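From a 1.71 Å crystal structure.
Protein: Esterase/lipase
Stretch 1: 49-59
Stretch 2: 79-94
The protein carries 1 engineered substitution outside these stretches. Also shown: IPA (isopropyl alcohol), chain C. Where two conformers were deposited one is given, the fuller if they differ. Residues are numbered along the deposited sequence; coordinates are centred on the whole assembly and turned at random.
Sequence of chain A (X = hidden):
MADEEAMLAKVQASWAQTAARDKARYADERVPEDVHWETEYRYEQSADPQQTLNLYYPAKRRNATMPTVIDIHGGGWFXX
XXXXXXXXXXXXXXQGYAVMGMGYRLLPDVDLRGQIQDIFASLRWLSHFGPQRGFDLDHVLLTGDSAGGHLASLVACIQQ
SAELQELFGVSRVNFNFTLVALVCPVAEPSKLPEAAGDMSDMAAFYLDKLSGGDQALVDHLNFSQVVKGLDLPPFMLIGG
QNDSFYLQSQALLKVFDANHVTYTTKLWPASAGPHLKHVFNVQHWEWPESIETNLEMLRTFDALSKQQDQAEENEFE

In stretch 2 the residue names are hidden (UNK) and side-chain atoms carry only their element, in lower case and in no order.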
# COMPACT_ATOMS: atom_id res chain seq x y z
N PRO A 49 -19.70 11.49 9.96
CA PRO A 49 -18.26 11.33 9.76
C PRO A 49 -17.55 12.63 9.48
O PRO A 49 -16.31 12.74 9.70
CB PRO A 49 -18.12 10.41 8.56
CG PRO A 49 -19.49 9.95 8.21
CD PRO A 49 -20.48 10.73 8.96
N GLN A 50 -18.27 13.61 8.95
CA GLN A 50 -17.65 14.94 8.74
C GLN A 50 -17.43 15.70 9.99
O GLN A 50 -16.63 16.68 9.96
CB GLN A 50 -18.42 15.83 7.77
CG GLN A 50 -18.43 15.31 6.35
CD GLN A 50 -17.13 15.67 5.60
OE1 GLN A 50 -16.11 16.01 6.22
NE2 GLN A 50 -17.13 15.47 4.35
N GLN A 51 -18.09 15.42 11.08
CA GLN A 51 -17.91 16.20 12.34
C GLN A 51 -16.78 15.56 13.21
O GLN A 51 -16.97 15.22 14.41
CB GLN A 51 -19.23 16.37 13.07
CG GLN A 51 -20.23 17.21 12.21
CD GLN A 51 -21.61 17.32 12.83
OE1 GLN A 51 -22.14 16.31 13.31
NE2 GLN A 51 -22.14 18.54 12.97
N THR A 52 -15.69 15.39 12.54
CA THR A 52 -14.49 14.80 13.11
C THR A 52 -13.27 15.63 12.74
O THR A 52 -13.30 16.45 11.83
CB THR A 52 -14.27 13.32 12.61
OG1 THR A 52 -14.21 13.33 11.18
CG2 THR A 52 -15.36 12.42 13.13
N LEU A 53 -12.19 15.40 13.44
CA LEU A 53 -10.91 16.17 13.21
C LEU A 53 -9.71 15.25 13.37
O LEU A 53 -9.80 14.19 14.02
CB LEU A 53 -10.83 17.47 14.05
CG LEU A 53 -10.94 17.28 15.54
CD1 LEU A 53 -9.59 16.88 16.17
CD2 LEU A 53 -11.30 18.56 16.24
N ASN A 54 -8.56 15.74 12.82
CA ASN A 54 -7.28 15.10 13.00
C ASN A 54 -6.38 16.10 13.71
O ASN A 54 -6.48 17.34 13.50
CB ASN A 54 -6.57 14.76 11.67
CG ASN A 54 -7.30 13.68 10.86
OD1 ASN A 54 -8.02 12.87 11.34
ND2 ASN A 54 -7.08 13.75 9.59
N LEU A 55 -5.45 15.52 14.46
CA LEU A 55 -4.35 16.25 15.11
C LEU A 55 -3.02 15.71 14.62
O LEU A 55 -2.77 14.50 14.51
CB LEU A 55 -4.39 16.14 16.63
CG LEU A 55 -5.77 16.48 17.28
CD1 LEU A 55 -5.74 16.30 18.76
CD2 LEU A 55 -6.19 17.90 16.93
N TYR A 56 -2.06 16.64 14.43
CA TYR A 56 -0.76 16.29 13.87
C TYR A 56 0.33 16.96 14.74
O TYR A 56 0.17 18.10 15.23
CB TYR A 56 -0.57 16.83 12.44
CG TYR A 56 -1.69 16.53 11.48
CD1 TYR A 56 -2.85 17.26 11.46
CD2 TYR A 56 -1.51 15.54 10.51
CE1 TYR A 56 -3.87 17.00 10.55
CE2 TYR A 56 -2.51 15.30 9.55
CZ TYR A 56 -3.71 16.03 9.61
OH TYR A 56 -4.68 15.82 8.65
N TYR A 57 1.45 16.27 14.89
CA TYR A 57 2.55 16.73 15.72
C TYR A 57 3.91 16.24 15.16
O TYR A 57 4.03 15.25 14.51
CB TYR A 57 2.46 15.99 17.08
CG TYR A 57 1.10 16.02 17.77
CD1 TYR A 57 0.18 15.04 17.52
CD2 TYR A 57 0.75 16.99 18.67
CE1 TYR A 57 -1.03 15.01 18.11
CE2 TYR A 57 -0.47 16.98 19.31
CZ TYR A 57 -1.38 15.95 19.02
OH TYR A 57 -2.59 15.92 19.68
N PRO A 58 4.94 17.00 15.51
CA PRO A 58 6.29 16.43 15.18
C PRO A 58 6.48 15.14 15.93
O PRO A 58 5.95 15.02 17.03
CB PRO A 58 7.23 17.54 15.73
CG PRO A 58 6.42 18.33 16.68
CD PRO A 58 4.99 18.24 16.30
N ALA A 59 7.17 14.17 15.34
CA ALA A 59 7.44 12.95 16.08
C ALA A 59 8.26 13.14 17.33
O ALA A 59 7.99 12.43 18.27
CB ALA A 59 8.05 11.90 15.17
N UNK A 79 -17.12 19.71 -1.19
CA UNK A 79 -16.15 18.62 -1.34
C UNK A 79 -15.12 18.71 -0.22
O UNK A 79 -14.71 19.79 0.23
c UNK A 79 -11.89 17.50 -2.97
c UNK A 79 -14.24 17.82 -2.90
c UNK A 79 -15.42 18.69 -2.69
c UNK A 79 -12.02 16.15 -3.14
c UNK A 79 -14.38 16.47 -3.08
c UNK A 79 -13.31 15.62 -3.19
c UNK A 79 -12.98 18.31 -2.81
o UNK A 79 -10.85 15.35 -3.26
N UNK A 80 -14.65 17.54 0.18
CA UNK A 80 -13.46 17.46 1.04
C UNK A 80 -13.78 16.85 2.39
O UNK A 80 -14.93 16.59 2.76
N UNK A 81 -12.73 16.62 3.18
CA UNK A 81 -12.88 16.08 4.50
C UNK A 81 -11.60 16.34 5.30
O UNK A 81 -10.73 17.03 4.77
o UNK A 81 -10.98 14.03 3.81
c UNK A 81 -12.20 13.70 3.81
c UNK A 81 -13.23 14.56 4.50
o UNK A 81 -12.60 12.69 3.10
N UNK A 82 -11.53 15.89 6.55
CA UNK A 82 -10.36 16.13 7.40
C UNK A 82 -9.07 15.55 6.87
O UNK A 82 -7.99 15.91 7.34
c UNK A 82 -11.11 13.69 10.37
n UNK A 82 -11.71 12.37 10.34
c UNK A 82 -10.82 14.09 8.92
n UNK A 82 -11.89 10.15 9.79
c UNK A 82 -11.10 11.22 10.02
c UNK A 82 -10.62 15.59 8.80
n UNK A 82 -9.78 11.07 10.02
N UNK A 83 -9.13 14.62 5.91
CA UNK A 83 -7.91 14.04 5.34
C UNK A 83 -7.38 14.73 4.10
O UNK A 83 -6.23 14.47 3.66
c UNK A 83 -8.14 12.53 5.05
n UNK A 83 -9.27 10.76 6.25
o UNK A 83 -7.77 12.00 7.38
c UNK A 83 -8.35 11.73 6.32
N UNK A 84 -8.17 15.62 3.51
CA UNK A 84 -7.81 16.24 2.24
C UNK A 84 -6.47 16.92 2.25
O UNK A 84 -5.68 16.74 1.30
c UNK A 84 -9.83 18.84 0.11
c UNK A 84 -8.66 17.90 0.43
c UNK A 84 -8.90 17.19 1.73
c UNK A 84 -8.61 16.86 -0.70
N UNK A 85 -6.21 17.72 3.30
CA UNK A 85 -4.95 18.44 3.43
C UNK A 85 -3.97 17.79 4.34
O UNK A 85 -3.10 18.43 4.95
c UNK A 85 -5.95 20.77 2.90
o UNK A 85 -6.19 20.38 1.77
c UNK A 85 -5.28 19.89 3.95
n UNK A 85 -6.26 21.99 3.33
N UNK A 86 -4.01 16.45 4.43
CA UNK A 86 -3.14 15.80 5.37
C UNK A 86 -1.64 16.04 5.15
O UNK A 86 -0.92 16.23 6.14
c UNK A 86 -4.54 11.35 2.18
n UNK A 86 -5.54 12.19 2.13
n UNK A 86 -3.72 11.33 3.21
n UNK A 86 -4.33 10.52 1.16
c UNK A 86 -3.11 13.53 4.28
c UNK A 86 -3.83 12.16 4.40
c UNK A 86 -3.44 14.34 5.50
N UNK A 87 -1.16 16.07 3.90
CA UNK A 87 0.29 16.24 3.68
C UNK A 87 0.72 17.65 4.06
O UNK A 87 1.74 17.80 4.69
c UNK A 87 0.82 14.40 2.06
o UNK A 87 0.69 13.57 3.02
n UNK A 87 1.07 14.03 0.83
c UNK A 87 0.68 15.93 2.26
N UNK A 88 -0.09 18.63 3.74
CA UNK A 88 0.21 20.02 4.13
C UNK A 88 0.23 20.14 5.63
O UNK A 88 1.16 20.73 6.21
c UNK A 88 0.13 23.26 3.53
c UNK A 88 -1.92 24.21 5.11
c UNK A 88 -0.99 25.10 4.59
c UNK A 88 -0.85 20.93 3.55
c UNK A 88 -0.86 22.38 3.95
o UNK A 88 -1.11 26.42 4.91
c UNK A 88 0.07 24.60 3.85
c UNK A 88 -1.86 22.89 4.76
N UNK A 89 -0.77 19.57 6.30
CA UNK A 89 -0.79 19.58 7.78
C UNK A 89 0.41 18.88 8.37
O UNK A 89 0.99 19.36 9.35
s UNK A 89 -3.54 20.09 8.04
c UNK A 89 -2.09 19.02 8.31
N UNK A 90 0.78 17.70 7.84
CA UNK A 90 1.98 17.02 8.35
C UNK A 90 3.21 17.90 8.18
O UNK A 90 4.09 17.97 9.06
c UNK A 90 1.21 14.62 7.82
n UNK A 90 -0.16 11.68 5.00
c UNK A 90 2.22 15.72 7.58
c UNK A 90 1.30 13.50 6.76
n UNK A 90 0.43 12.41 7.17
c UNK A 90 -0.26 11.60 6.31
n UNK A 90 -1.03 10.65 6.79
N UNK A 91 3.31 18.55 7.02
CA UNK A 91 4.46 19.44 6.81
C UNK A 91 4.54 20.50 7.92
O UNK A 91 5.58 20.73 8.55
c UNK A 91 5.73 21.03 5.39
o UNK A 91 9.08 23.48 5.55
c UNK A 91 4.55 20.12 5.42
c UNK A 91 7.05 20.49 5.30
c UNK A 91 7.94 22.67 5.53
c UNK A 91 8.13 21.33 5.37
c UNK A 91 6.70 23.23 5.59
c UNK A 91 5.57 22.41 5.52
N UNK A 92 3.45 21.18 8.13
CA UNK A 92 3.49 22.23 9.16
C UNK A 92 3.86 21.64 10.51
O UNK A 92 4.68 22.21 11.24
c UNK A 92 0.28 24.20 8.10
c UNK A 92 2.74 24.66 7.46
c UNK A 92 1.67 23.62 7.92
c UNK A 92 2.16 22.97 9.19
N UNK A 93 3.27 20.51 10.89
CA UNK A 93 3.59 19.86 12.17
C UNK A 93 5.07 19.48 12.28
O UNK A 93 5.68 19.65 13.35
c UNK A 93 2.73 18.57 12.37
N UNK A 94 5.65 19.07 11.17
CA UNK A 94 7.05 18.65 11.16
C UNK A 94 8.01 19.81 11.51
O UNK A 94 9.16 19.54 11.91
c UNK A 94 7.47 18.06 9.78
o UNK A 94 7.69 19.07 8.80
C1 IPA C . -6.61 10.64 -1.27
C2 IPA C . -7.57 11.85 -1.16
C3 IPA C . -8.94 11.22 -1.34
O2 IPA C . -7.51 12.44 0.20
O HOH W 1 -14.79 10.40 9.60
O HOH W 2 -14.05 14.89 7.71
O HOH W 3 -6.55 17.76 8.54

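Position 79 has one carbon, then a six-carbon ring bearing an oxygen. It points away from stretch 1. It is Tyr79.

Position 80 has no side-chain atoms. Its phi of 117° would jam a CB against the preceding carbonyl. It is Gly80. Its O accepts a hydrogen bond from Gln50 NE2 at 2.9 Å.

Position 81 has two carbons, the second carrying two oxygens. Its CB lies 3.7 Å from Gln50 OE1. It is Asp81. Its OD1 accepts a bond from the backbone N of position 83 at 2.9 Å.

Position 82 has three carbons, a nitrogen, then a carbon carrying two more nitrogens. The chain points toward the strand and reaches Thr52 and Asn54. It is Arg82. NE donates to Thr52 OG1 and NH1 to Asn54 OD1, both at 2.8 Å. Both acceptors lie at the guanidinium edge.

Position 83 has two carbons, the second carrying one oxygen and one nitrogen. This amide end approaches Asn54. It is Asn83. Its OD1 accepts from Asn54 ND2 at 2.9 Å.

Position 84 has four carbons, forked at the second, and points away. It is Leu84.

Position 85 has the same atoms as 83. It sits at the N-cap position without a side-chain capping bond. It is Asn85.

Position 86 has the same atoms as 82. Its CB is 3.7 Å from Tyr56 OH. It is Arg86. NH1 donates to isopropanol O2 and to Asn83 O, each at 2.8 Å.

Position 87 matches 83 and 85 in atoms. It faces away: Asn87.

Position 88 has one carbon and a six-carbon ring with an oxygen. It is out of reach: Tyr88.

Position 89 has one carbon and one sulfur. Its CB lies over a Tyr56 ring face, 3.5 Å from CE1. It is Cys89.

Position 90 has the same atoms as 82 and 86. It is Arg90. Arg90 CG lies 3.9 Å from Tyr56 CD2.

Position 91 is another oxygen-bearing six-carbon ring on one carbon, out of reach: Tyr91.

Position 92 has four carbons, forked at the second, also out of reach: Leu92.

Position 93 has one carbon, CB, 3.7 Å from Tyr56 CB. It is Ala93.

Position 94 has one carbon and one oxygen. It points away: Ser94.

The contact has two parts. Before the helix, polar groups bind Gln50, Thr52 and Asn54, and waters 1 and 2 add bridges to Arg82. Along the helix, Cys89 and Ala93, one turn apart, pack on Tyr56.

Stretch 2 (79-94) YGDRNLNRNYCRYLAS
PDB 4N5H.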